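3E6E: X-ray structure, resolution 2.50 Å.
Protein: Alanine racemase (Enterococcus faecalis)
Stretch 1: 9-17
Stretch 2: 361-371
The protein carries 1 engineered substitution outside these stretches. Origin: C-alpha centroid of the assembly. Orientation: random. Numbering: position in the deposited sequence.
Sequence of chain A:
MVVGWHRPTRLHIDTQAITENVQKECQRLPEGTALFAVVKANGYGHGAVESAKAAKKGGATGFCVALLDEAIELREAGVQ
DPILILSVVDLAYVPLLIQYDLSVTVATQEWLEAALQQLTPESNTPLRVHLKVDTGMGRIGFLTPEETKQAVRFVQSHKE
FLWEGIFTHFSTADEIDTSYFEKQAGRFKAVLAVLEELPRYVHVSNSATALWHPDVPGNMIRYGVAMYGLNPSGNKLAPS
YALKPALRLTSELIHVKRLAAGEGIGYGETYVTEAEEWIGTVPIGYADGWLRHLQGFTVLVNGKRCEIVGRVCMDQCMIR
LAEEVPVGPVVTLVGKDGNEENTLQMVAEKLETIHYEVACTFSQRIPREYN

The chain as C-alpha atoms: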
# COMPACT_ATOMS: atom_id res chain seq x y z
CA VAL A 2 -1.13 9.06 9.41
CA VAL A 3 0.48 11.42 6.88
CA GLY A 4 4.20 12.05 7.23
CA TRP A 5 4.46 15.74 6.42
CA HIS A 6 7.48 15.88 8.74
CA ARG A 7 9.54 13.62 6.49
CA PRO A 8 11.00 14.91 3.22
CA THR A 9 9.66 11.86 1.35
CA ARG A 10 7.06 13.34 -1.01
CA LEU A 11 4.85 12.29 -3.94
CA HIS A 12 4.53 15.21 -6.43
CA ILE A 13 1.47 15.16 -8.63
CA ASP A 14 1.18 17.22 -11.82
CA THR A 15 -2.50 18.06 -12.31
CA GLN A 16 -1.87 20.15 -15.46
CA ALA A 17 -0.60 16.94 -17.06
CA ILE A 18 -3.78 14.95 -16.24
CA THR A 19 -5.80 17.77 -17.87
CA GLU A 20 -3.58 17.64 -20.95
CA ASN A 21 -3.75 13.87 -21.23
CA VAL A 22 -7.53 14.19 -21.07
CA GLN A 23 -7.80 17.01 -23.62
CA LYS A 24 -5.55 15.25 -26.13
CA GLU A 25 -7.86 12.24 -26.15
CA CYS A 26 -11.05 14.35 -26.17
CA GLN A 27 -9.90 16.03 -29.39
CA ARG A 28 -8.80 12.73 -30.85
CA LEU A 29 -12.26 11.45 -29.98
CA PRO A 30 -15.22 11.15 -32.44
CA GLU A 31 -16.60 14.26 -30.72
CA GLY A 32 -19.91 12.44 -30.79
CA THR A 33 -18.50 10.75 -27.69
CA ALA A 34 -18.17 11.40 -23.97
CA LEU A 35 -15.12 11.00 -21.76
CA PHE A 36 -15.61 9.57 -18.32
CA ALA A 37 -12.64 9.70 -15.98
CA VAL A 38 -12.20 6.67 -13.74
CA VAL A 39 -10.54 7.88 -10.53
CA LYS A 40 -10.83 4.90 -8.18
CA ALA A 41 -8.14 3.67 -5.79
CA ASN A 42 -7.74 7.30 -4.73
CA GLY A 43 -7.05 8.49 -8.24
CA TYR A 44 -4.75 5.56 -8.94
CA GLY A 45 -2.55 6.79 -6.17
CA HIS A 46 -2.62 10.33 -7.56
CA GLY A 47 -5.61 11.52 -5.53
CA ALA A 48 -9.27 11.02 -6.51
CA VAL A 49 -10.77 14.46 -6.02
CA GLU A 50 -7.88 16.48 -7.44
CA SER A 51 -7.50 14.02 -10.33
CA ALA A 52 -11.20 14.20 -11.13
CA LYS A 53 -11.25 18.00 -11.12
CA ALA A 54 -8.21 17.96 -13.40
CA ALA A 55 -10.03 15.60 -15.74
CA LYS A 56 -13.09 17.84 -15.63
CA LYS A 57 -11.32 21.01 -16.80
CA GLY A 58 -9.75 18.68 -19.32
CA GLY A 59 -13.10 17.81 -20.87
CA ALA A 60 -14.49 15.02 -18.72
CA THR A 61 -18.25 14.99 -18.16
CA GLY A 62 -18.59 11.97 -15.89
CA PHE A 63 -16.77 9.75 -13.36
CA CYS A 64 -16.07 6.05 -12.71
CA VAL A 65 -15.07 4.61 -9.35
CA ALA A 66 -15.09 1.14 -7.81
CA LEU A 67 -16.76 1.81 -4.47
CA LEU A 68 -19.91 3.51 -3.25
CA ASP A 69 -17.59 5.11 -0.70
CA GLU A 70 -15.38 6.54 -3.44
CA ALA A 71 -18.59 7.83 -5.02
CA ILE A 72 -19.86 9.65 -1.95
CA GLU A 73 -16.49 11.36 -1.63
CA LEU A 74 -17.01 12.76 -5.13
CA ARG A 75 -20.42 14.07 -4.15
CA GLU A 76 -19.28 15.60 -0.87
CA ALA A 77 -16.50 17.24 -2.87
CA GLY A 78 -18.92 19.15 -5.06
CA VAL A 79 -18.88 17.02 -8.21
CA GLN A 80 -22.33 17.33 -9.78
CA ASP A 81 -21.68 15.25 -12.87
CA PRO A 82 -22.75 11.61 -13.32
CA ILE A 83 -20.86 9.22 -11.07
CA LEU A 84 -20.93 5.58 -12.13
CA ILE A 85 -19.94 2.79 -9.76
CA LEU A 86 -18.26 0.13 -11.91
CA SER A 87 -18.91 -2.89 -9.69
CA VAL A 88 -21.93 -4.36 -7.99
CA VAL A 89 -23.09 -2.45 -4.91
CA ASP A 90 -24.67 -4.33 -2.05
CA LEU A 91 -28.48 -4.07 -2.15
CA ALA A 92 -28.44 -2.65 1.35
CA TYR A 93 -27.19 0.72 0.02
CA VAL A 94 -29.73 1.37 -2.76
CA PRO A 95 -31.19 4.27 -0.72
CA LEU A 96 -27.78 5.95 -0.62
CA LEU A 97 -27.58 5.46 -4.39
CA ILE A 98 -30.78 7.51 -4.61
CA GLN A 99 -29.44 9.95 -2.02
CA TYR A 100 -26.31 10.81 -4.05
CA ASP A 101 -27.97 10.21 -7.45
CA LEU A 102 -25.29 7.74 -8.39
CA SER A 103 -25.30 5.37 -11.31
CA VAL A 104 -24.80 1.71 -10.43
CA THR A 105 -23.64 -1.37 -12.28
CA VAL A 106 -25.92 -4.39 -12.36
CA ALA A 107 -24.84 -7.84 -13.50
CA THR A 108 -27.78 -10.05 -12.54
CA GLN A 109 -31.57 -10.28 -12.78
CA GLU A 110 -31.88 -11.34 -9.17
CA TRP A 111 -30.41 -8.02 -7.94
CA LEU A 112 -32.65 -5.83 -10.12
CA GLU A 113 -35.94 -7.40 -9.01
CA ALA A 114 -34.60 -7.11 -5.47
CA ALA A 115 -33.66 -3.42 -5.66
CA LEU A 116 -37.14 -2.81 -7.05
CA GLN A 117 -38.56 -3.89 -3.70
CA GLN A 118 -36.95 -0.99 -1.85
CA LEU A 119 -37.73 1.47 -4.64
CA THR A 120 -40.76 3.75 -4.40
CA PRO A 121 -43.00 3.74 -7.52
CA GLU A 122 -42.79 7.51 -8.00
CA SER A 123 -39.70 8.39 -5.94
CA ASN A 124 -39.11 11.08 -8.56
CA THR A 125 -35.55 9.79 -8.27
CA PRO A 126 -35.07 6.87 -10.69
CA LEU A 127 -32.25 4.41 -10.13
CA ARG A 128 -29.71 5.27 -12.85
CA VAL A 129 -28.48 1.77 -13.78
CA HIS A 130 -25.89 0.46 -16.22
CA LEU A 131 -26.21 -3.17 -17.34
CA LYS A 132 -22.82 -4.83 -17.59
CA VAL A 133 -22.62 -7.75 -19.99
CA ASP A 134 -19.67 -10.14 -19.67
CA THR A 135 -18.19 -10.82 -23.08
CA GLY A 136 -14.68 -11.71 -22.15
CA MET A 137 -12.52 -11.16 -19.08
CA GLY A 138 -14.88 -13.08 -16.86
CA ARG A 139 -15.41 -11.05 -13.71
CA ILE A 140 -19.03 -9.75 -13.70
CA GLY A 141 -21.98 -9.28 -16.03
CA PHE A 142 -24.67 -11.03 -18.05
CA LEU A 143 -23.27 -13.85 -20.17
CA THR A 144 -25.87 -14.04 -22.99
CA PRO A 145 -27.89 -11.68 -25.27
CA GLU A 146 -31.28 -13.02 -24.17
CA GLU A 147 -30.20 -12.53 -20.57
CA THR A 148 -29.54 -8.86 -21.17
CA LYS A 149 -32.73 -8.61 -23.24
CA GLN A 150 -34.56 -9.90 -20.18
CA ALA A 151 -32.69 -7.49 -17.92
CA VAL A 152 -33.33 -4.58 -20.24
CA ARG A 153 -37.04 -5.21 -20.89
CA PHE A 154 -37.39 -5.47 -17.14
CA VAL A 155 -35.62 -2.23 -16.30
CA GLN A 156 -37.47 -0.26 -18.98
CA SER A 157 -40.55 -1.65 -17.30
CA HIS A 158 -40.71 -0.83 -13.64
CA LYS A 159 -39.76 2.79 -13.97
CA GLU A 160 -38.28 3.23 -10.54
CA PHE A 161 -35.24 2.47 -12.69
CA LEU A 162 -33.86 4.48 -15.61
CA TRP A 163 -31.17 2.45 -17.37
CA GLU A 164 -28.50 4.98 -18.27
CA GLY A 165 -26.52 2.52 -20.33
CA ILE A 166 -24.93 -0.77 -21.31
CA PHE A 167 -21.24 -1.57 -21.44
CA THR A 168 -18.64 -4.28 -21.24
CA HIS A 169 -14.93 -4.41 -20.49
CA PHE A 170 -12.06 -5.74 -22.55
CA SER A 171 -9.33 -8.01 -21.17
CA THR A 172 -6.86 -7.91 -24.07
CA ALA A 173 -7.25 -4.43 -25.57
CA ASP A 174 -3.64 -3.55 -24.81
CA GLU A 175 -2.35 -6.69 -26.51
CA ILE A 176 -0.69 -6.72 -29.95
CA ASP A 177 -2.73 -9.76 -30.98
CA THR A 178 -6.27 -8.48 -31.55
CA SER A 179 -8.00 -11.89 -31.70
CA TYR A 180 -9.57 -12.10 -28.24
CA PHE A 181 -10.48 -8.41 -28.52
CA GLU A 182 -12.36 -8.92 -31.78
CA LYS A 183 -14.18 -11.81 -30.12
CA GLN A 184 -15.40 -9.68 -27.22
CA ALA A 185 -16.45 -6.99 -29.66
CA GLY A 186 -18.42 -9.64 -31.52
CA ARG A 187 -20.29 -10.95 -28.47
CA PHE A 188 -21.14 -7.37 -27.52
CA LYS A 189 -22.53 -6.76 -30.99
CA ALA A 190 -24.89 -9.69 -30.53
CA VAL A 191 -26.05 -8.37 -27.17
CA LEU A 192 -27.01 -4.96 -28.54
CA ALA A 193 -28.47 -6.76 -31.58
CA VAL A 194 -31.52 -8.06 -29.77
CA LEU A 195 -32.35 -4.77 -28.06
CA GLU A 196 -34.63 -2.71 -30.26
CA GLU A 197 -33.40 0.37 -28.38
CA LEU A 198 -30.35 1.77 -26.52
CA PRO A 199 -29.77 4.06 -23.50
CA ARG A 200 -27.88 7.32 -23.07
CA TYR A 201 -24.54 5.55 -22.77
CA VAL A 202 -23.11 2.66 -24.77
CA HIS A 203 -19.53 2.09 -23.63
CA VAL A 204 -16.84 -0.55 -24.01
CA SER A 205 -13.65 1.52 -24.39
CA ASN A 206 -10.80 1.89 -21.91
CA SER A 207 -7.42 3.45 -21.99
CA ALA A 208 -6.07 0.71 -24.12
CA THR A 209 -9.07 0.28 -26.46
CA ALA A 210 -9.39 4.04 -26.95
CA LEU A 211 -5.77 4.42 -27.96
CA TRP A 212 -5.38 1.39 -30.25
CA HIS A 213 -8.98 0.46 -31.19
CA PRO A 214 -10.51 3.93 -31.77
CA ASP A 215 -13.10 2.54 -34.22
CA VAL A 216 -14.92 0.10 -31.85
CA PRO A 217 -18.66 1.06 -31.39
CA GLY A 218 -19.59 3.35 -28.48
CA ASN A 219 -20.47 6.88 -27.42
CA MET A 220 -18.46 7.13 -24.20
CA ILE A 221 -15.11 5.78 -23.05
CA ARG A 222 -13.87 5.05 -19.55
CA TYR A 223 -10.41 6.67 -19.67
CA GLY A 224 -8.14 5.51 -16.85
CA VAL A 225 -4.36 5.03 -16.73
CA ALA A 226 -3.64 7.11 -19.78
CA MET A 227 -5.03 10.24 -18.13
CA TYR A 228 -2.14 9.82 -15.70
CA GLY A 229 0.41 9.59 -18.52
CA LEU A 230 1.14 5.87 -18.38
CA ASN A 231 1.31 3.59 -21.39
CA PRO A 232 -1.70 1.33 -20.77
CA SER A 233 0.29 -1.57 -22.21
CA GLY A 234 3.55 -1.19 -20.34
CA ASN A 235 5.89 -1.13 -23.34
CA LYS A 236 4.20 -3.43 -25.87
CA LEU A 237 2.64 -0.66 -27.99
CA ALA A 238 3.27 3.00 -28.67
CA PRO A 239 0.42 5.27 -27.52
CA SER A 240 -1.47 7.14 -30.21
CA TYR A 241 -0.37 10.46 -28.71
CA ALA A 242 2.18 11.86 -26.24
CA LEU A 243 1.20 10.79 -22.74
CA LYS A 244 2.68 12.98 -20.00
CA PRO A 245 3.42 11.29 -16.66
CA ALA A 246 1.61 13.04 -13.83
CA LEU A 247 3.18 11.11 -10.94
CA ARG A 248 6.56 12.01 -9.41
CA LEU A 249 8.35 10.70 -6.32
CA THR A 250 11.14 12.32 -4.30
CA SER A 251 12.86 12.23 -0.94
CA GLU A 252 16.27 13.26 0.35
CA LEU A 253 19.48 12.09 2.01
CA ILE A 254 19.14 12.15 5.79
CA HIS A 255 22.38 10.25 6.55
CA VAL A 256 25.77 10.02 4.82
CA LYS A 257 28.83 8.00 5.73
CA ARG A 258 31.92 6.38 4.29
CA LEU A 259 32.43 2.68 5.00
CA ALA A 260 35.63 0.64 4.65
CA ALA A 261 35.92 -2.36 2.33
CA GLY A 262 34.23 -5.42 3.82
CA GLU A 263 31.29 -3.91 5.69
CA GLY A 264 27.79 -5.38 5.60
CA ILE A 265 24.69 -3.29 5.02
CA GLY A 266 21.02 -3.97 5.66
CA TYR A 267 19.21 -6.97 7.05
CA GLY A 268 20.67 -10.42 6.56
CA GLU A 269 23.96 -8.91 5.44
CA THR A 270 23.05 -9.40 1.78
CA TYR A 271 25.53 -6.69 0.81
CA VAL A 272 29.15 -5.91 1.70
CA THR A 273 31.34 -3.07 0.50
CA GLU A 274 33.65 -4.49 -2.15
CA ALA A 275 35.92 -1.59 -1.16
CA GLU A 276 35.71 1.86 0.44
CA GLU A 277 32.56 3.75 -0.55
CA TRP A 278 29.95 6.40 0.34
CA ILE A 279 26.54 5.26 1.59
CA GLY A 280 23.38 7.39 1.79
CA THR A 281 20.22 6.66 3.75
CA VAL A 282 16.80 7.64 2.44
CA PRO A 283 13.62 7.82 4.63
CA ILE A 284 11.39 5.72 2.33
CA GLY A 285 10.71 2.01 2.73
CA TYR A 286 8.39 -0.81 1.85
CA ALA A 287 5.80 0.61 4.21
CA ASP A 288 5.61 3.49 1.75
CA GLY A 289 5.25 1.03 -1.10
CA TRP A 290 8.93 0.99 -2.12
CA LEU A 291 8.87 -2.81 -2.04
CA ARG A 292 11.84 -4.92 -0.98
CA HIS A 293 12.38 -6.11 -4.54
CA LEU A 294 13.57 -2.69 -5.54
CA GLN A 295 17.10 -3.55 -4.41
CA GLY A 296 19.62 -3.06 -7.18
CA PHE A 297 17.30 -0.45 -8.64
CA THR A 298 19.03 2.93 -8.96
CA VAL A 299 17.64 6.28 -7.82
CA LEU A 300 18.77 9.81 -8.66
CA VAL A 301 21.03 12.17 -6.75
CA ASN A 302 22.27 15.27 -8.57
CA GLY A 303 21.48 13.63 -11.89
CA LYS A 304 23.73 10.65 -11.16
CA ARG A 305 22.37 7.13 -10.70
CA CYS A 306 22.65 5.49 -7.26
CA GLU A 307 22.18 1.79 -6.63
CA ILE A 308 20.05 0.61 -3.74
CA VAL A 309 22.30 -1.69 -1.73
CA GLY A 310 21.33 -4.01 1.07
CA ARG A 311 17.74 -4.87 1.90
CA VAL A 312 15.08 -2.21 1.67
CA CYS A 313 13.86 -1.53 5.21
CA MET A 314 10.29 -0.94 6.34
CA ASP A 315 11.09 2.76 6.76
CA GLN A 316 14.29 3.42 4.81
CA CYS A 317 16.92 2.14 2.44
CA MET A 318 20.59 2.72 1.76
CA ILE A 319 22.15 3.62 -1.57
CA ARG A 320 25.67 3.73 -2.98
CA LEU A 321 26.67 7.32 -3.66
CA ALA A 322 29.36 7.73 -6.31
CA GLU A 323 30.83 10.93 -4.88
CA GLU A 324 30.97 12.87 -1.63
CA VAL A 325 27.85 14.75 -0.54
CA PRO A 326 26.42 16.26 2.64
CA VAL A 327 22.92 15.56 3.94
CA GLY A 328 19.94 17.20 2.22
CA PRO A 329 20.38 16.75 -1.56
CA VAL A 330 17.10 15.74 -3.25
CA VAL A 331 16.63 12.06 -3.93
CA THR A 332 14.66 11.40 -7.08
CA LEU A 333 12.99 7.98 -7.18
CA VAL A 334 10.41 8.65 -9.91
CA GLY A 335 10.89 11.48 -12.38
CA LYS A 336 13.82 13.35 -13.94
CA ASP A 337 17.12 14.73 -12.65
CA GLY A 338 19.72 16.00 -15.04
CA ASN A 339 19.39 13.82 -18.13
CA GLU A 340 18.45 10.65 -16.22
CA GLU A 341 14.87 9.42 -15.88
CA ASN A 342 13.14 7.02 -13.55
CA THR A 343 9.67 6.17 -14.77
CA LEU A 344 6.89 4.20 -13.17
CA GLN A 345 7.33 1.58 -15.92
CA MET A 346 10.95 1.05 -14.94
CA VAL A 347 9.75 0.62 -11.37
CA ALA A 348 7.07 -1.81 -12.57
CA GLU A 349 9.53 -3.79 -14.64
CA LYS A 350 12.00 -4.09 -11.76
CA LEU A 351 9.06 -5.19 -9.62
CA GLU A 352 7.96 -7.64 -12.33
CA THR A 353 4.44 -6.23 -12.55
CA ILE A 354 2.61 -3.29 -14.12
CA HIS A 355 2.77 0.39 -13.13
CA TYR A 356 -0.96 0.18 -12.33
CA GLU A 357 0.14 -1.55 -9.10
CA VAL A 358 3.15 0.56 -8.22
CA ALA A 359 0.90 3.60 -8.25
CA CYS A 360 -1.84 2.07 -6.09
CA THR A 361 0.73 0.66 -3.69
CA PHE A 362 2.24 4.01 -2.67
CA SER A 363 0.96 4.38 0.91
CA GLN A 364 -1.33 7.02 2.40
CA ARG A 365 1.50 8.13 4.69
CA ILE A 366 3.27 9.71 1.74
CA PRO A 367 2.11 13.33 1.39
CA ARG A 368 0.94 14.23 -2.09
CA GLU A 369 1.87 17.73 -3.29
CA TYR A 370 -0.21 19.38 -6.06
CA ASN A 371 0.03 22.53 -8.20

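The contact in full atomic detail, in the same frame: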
# COMPACT_ATOMS: atom_id res chain seq x y z
N THR A 9 10.08 12.76 2.41
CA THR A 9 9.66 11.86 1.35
C THR A 9 8.30 12.32 0.83
O THR A 9 7.30 12.21 1.53
CB THR A 9 9.53 10.42 1.85
OG1 THR A 9 10.77 10.02 2.46
CG2 THR A 9 9.24 9.47 0.70
N ARG A 10 8.28 12.83 -0.40
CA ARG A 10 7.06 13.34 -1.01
C ARG A 10 6.68 12.75 -2.37
O ARG A 10 7.54 12.29 -3.14
CB ARG A 10 7.15 14.86 -1.18
CG ARG A 10 7.36 15.60 0.12
CD ARG A 10 7.09 17.09 -0.05
NE ARG A 10 7.00 17.78 1.23
CZ ARG A 10 6.37 17.29 2.30
NH1 ARG A 10 5.79 16.10 2.23
NH2 ARG A 10 6.32 17.98 3.43
N LEU A 11 5.38 12.80 -2.67
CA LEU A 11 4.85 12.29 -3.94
C LEU A 11 4.24 13.47 -4.73
O LEU A 11 3.10 13.85 -4.48
CB LEU A 11 3.79 11.22 -3.61
CG LEU A 11 3.48 10.02 -4.51
CD1 LEU A 11 4.74 9.37 -5.06
CD2 LEU A 11 2.68 9.02 -3.69
N HIS A 12 5.00 14.06 -5.65
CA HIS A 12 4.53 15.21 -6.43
C HIS A 12 3.64 14.88 -7.61
O HIS A 12 4.03 14.18 -8.54
CB HIS A 12 5.71 16.04 -6.95
CG HIS A 12 6.51 16.68 -5.87
ND1 HIS A 12 7.57 16.05 -5.25
CD2 HIS A 12 6.37 17.88 -5.26
CE1 HIS A 12 8.05 16.84 -4.30
NE2 HIS A 12 7.34 17.95 -4.28
N ILE A 13 2.43 15.42 -7.58
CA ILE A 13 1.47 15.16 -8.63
C ILE A 13 1.33 16.38 -9.53
O ILE A 13 1.29 17.51 -9.04
CB ILE A 13 0.14 14.74 -8.01
CG1 ILE A 13 0.33 13.37 -7.37
CG2 ILE A 13 -0.96 14.72 -9.07
CD1 ILE A 13 -0.74 12.95 -6.41
N ASP A 14 1.29 16.15 -10.83
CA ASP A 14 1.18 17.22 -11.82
C ASP A 14 -0.23 17.21 -12.40
O ASP A 14 -0.52 16.46 -13.35
CB ASP A 14 2.21 17.01 -12.93
CG ASP A 14 2.25 18.14 -13.94
OD1 ASP A 14 2.97 17.99 -14.95
OD2 ASP A 14 1.59 19.17 -13.74
N THR A 15 -1.12 18.02 -11.84
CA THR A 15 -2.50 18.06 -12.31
C THR A 15 -2.62 18.55 -13.77
O THR A 15 -3.38 17.97 -14.56
CB THR A 15 -3.40 18.92 -11.38
OG1 THR A 15 -2.85 20.24 -11.26
CG2 THR A 15 -3.50 18.29 -10.00
N GLN A 16 -1.86 19.59 -14.11
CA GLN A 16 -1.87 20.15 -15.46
C GLN A 16 -1.73 19.03 -16.48
O GLN A 16 -2.40 19.02 -17.51
CB GLN A 16 -0.71 21.14 -15.66
CG GLN A 16 -0.64 22.29 -14.65
CD GLN A 16 0.76 22.95 -14.56
OE1 GLN A 16 1.31 23.44 -15.56
NE2 GLN A 16 1.33 22.95 -13.35
N ALA A 17 -0.85 18.08 -16.18
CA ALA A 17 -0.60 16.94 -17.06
C ALA A 17 -1.83 16.05 -17.25
O ALA A 17 -2.11 15.60 -18.38
CB ALA A 17 0.58 16.12 -16.54
N THR A 361 0.08 1.18 -4.88
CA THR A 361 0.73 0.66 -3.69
C THR A 361 1.32 1.76 -2.83
O THR A 361 1.40 1.61 -1.61
CB THR A 361 1.81 -0.41 -4.04
OG1 THR A 361 1.17 -1.56 -4.61
CG2 THR A 361 2.54 -0.85 -2.78
N PHE A 362 1.70 2.88 -3.44
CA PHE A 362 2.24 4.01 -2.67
C PHE A 362 1.26 4.28 -1.53
O PHE A 362 0.08 4.54 -1.76
CB PHE A 362 2.40 5.24 -3.57
CG PHE A 362 3.54 5.13 -4.55
CD1 PHE A 362 3.45 5.71 -5.81
CD2 PHE A 362 4.69 4.43 -4.23
CE1 PHE A 362 4.49 5.58 -6.74
CE2 PHE A 362 5.74 4.29 -5.15
CZ PHE A 362 5.64 4.86 -6.40
N SER A 363 1.76 4.20 -0.30
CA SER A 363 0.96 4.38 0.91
C SER A 363 0.34 5.76 1.15
O SER A 363 0.74 6.74 0.54
CB SER A 363 1.80 4.00 2.13
OG SER A 363 1.07 4.16 3.33
N GLN A 364 -0.63 5.80 2.05
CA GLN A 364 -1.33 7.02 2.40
C GLN A 364 -0.36 7.96 3.12
O GLN A 364 -0.42 9.18 2.96
CB GLN A 364 -2.50 6.71 3.35
CG GLN A 364 -3.29 7.95 3.81
CD GLN A 364 -3.87 7.84 5.23
OE1 GLN A 364 -4.26 6.77 5.69
NE2 GLN A 364 -3.94 8.98 5.92
N ARG A 365 0.53 7.37 3.91
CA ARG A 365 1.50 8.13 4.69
C ARG A 365 2.37 9.06 3.86
O ARG A 365 2.97 9.99 4.40
CB ARG A 365 2.38 7.19 5.53
CG ARG A 365 2.79 5.89 4.85
CD ARG A 365 3.59 5.01 5.82
NE ARG A 365 5.03 5.26 5.69
CZ ARG A 365 5.91 5.06 6.66
NH1 ARG A 365 5.52 4.61 7.84
NH2 ARG A 365 7.19 5.30 6.43
N ILE A 366 2.45 8.82 2.56
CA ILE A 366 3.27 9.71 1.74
C ILE A 366 2.44 10.90 1.30
O ILE A 366 1.46 10.76 0.57
CB ILE A 366 3.83 9.01 0.50
CG1 ILE A 366 4.53 7.71 0.90
CG2 ILE A 366 4.82 9.93 -0.18
CD1 ILE A 366 5.33 7.07 -0.23
N PRO A 367 2.82 12.10 1.75
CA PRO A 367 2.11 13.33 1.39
C PRO A 367 2.13 13.55 -0.12
O PRO A 367 3.14 13.32 -0.79
CB PRO A 367 2.87 14.41 2.14
CG PRO A 367 3.37 13.68 3.35
CD PRO A 367 3.86 12.38 2.75
N ARG A 368 1.00 13.99 -0.66
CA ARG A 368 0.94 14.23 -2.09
C ARG A 368 0.82 15.73 -2.33
O ARG A 368 -0.14 16.36 -1.90
CB ARG A 368 -0.23 13.45 -2.69
CG ARG A 368 0.05 11.94 -2.77
CD ARG A 368 -1.20 11.11 -2.54
NE ARG A 368 -0.96 9.92 -1.72
CZ ARG A 368 -0.58 8.73 -2.18
NH1 ARG A 368 -0.39 8.53 -3.47
NH2 ARG A 368 -0.37 7.73 -1.35
N GLU A 369 1.82 16.30 -2.99
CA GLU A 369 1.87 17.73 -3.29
C GLU A 369 1.28 18.00 -4.68
O GLU A 369 1.61 17.31 -5.65
CB GLU A 369 3.32 18.22 -3.24
CG GLU A 369 4.09 17.84 -1.98
CD GLU A 369 4.30 18.99 -1.01
OE1 GLU A 369 4.83 18.75 0.10
OE2 GLU A 369 3.95 20.14 -1.35
N TYR A 370 0.43 19.02 -4.79
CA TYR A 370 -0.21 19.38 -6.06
C TYR A 370 0.13 20.81 -6.48
O TYR A 370 0.70 21.57 -5.70
CB TYR A 370 -1.73 19.27 -5.93
CG TYR A 370 -2.20 17.90 -5.55
CD1 TYR A 370 -2.14 16.86 -6.47
CD2 TYR A 370 -2.67 17.62 -4.28
CE1 TYR A 370 -2.54 15.59 -6.13
CE2 TYR A 370 -3.08 16.35 -3.92
CZ TYR A 370 -3.01 15.33 -4.86
OH TYR A 370 -3.38 14.05 -4.54
N ASN A 371 -0.21 21.17 -7.71
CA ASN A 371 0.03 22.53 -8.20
C ASN A 371 -1.28 23.19 -8.64
O ASN A 371 -2.28 22.46 -8.81
CB ASN A 371 1.04 22.53 -9.35
CG ASN A 371 2.47 22.37 -8.87
OD1 ASN A 371 2.92 23.12 -7.99
ND2 ASN A 371 3.19 21.41 -9.44
OXT ASN A 371 -1.28 24.43 -8.83

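Residues near the two ends of the alanine racemase chain pair as parallel strands, with L11 opposite R368 and H12 opposite E369. Three backbone hydrogen bonds hold the register. L11 N donates to P367 O (3.0 Å), and L11 O in turn accepts from E369 N (3.1 Å), so both polar backbone groups of L11 are satisfied by residues flanking R368, as expected for a parallel pair. L11 O also receives a CA-H contact from R368 CA at 3.2 Å. The ladder continues where I13 N donates to E369 O, the shortest and straightest of the three bonds (2.8 Å, 170°). It does not extend to the next rung: I13 O lies 4.2 Å from N371 N. Beyond it, T15 OG1 gives a weak hydrogen bond to N371 O (3.4 Å), part of the terminal carboxylate.

L11 and R368 project from one face of this small sheet. L11 packs on apolar neighbors, its CB 3.8 Å from I366 CG2 and its CD2 3.8 Å from F362 CB. The same CD2 lies over one face of the R368 guanidinium, 3.1 Å from R368 NH1, a placement that leaves the edge of the group free for polar partners. Accordingly, R368 NH2 donates to F362 O (3.2 Å) within its own stretch. On the same side as L11, I13 CD1 lies 3.8 Å from R368 CB and meets Y370 CE1 at 3.2 Å, a close apolar contact; Y370 OH finds its partner elsewhere in the structure.

H12 and E369 occupy the other face, where H12 CD2 approaches E369 CB at 3.7 Å. The E369 carboxylate forms a salt bridge with R10, with R10 NE and E369 OE1 2.6 Å apart. Because the oxygen sits well out of the guanidinium plane, the pairing is one of charge alone, and the modeled position of OE1 is less certain. R10 NH2 is hydrogen-bonded elsewhere in the structure.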